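Local coordinates for putative NTP pyrophosphohydrolase (Exiguobacterium sibiricum 255-15, PDB 3NL9), which probably hydrolyses nucleoside triphosphates to monophosphates and pyrophosphate, as an all-helical MazG-clan protein related to phosphoribosyl-ATP pyrophosphohydrolases, its own substrate being unestablished, at residues Thr27-Pro30 with Leu31-Val35. Residues are numbered along the deposited sequence; the frame is centred on the assembly and turned at random.
Sequences TAIP and LDRGV. With EDO (1,2-ethanediol), chain C.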
# COMPACT_ATOMS: atom_id res chain seq x y z
N THR A 27 1.72 -9.60 -16.58
CA THR A 27 3.16 -9.81 -16.78
C THR A 27 3.89 -9.63 -15.45
O THR A 27 3.72 -8.62 -14.81
CB THR A 27 3.75 -8.80 -17.77
OG1 THR A 27 3.14 -8.93 -19.07
CG2 THR A 27 5.25 -9.00 -17.90
N ALA A 28 4.71 -10.60 -15.05
CA ALA A 28 5.51 -10.46 -13.83
C ALA A 28 6.38 -9.20 -13.91
O ALA A 28 7.01 -8.97 -14.92
CB ALA A 28 6.42 -11.70 -13.60
N ILE A 29 6.45 -8.44 -12.83
CA ILE A 29 7.29 -7.23 -12.78
C ILE A 29 8.77 -7.67 -12.61
O ILE A 29 9.09 -8.41 -11.67
CB ILE A 29 6.85 -6.29 -11.63
CG1 ILE A 29 5.41 -5.81 -11.83
CG2 ILE A 29 7.77 -5.06 -11.53
CD1 ILE A 29 4.83 -5.15 -10.59
N PRO A 30 9.67 -7.25 -13.53
CA PRO A 30 11.11 -7.55 -13.31
C PRO A 30 11.65 -7.09 -11.96
O PRO A 30 11.25 -6.03 -11.48
CB PRO A 30 11.81 -6.79 -14.44
CG PRO A 30 10.73 -6.61 -15.49
CD PRO A 30 9.48 -6.39 -14.71
N LEU A 31 12.59 -7.86 -11.39
CA LEU A 31 13.06 -7.61 -10.01
C LEU A 31 13.61 -6.19 -9.82
O LEU A 31 13.30 -5.55 -8.84
CB LEU A 31 14.09 -8.67 -9.57
CG LEU A 31 14.77 -8.52 -8.19
CD1 LEU A 31 13.68 -8.51 -7.11
CD2 LEU A 31 15.81 -9.57 -7.92
N ASP A 32 14.43 -5.70 -10.75
CA ASP A 32 15.02 -4.37 -10.57
C ASP A 32 13.98 -3.27 -10.56
O ASP A 32 14.11 -2.31 -9.83
CB ASP A 32 16.09 -4.09 -11.63
CG ASP A 32 17.37 -4.91 -11.40
OD1 ASP A 32 17.67 -5.26 -10.24
OD2 ASP A 32 18.06 -5.19 -12.40
N ARG A 33 12.93 -3.43 -11.36
CA ARG A 33 11.77 -2.55 -11.33
C ARG A 33 10.93 -2.70 -10.06
O ARG A 33 10.48 -1.71 -9.48
CB ARG A 33 10.90 -2.82 -12.56
CG ARG A 33 9.74 -1.85 -12.72
CD ARG A 33 10.26 -0.46 -13.04
NE ARG A 33 9.17 0.49 -13.00
CZ ARG A 33 9.32 1.80 -13.10
NH1 ARG A 33 10.52 2.35 -13.26
NH2 ARG A 33 8.23 2.56 -13.04
N GLY A 34 10.72 -3.95 -9.62
CA GLY A 34 10.03 -4.18 -8.34
C GLY A 34 10.71 -3.52 -7.14
O GLY A 34 10.04 -3.03 -6.21
N VAL A 35 12.04 -3.53 -7.13
CA VAL A 35 12.78 -2.90 -6.02
C VAL A 35 12.44 -1.39 -5.93
O VAL A 35 12.24 -0.85 -4.85
CB VAL A 35 14.29 -3.08 -6.17
CG1 VAL A 35 15.02 -2.19 -5.20
CG2 VAL A 35 14.69 -4.53 -5.89
C1 EDO C . 3.75 -14.15 -16.45
O1 EDO C . 4.46 -12.94 -16.71
C2 EDO C . 2.78 -14.47 -17.59
O2 EDO C . 3.41 -14.23 -18.86
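Ile29 and Pro30 meet Arg33 and Gly34 where an extended loop winds into the first turn of helix 31-52. Leading into them, Ala28 lies against helix 87-112, touching Leu91 and Gln94, where its short methyl fits against the helix; its backbone N donates to O1 of a bound 1,2-ethanediol (2.9 Å). Ile29 is buried, and its backbone N is held by the side chain of Gln94. Chi1 of -62° sets CG1 beside the backbone N and CG2 anti to it, and CG2 reaches the helix, lying 3.7 Å from Gly34 N and 3.9 Å from Arg33 CG. Gly34 has no side chain and meets this methyl with its backbone N. Pro30 is the N-cap residue of a helix in the all-alpha MazG-like fold: its ring restricts phi to about -55°, which suits the extended conformation there, and the N-cap nitrogen is not called on for the helix's i to i+4 bonds, so proline's lack of an N-H is tolerated. Its carbonyl O accepts the opening bond from Gly34 N, 2.8 Å long and nearly straight at 164°. Arg33 CB lies 3.4 Å from Pro30 O, while the aliphatic start of its chain crosses the Ile29 methyl; a bend at chi2 (67°) then carries the guanidinium away, to a salt bridge with Glu111 of the second subunit.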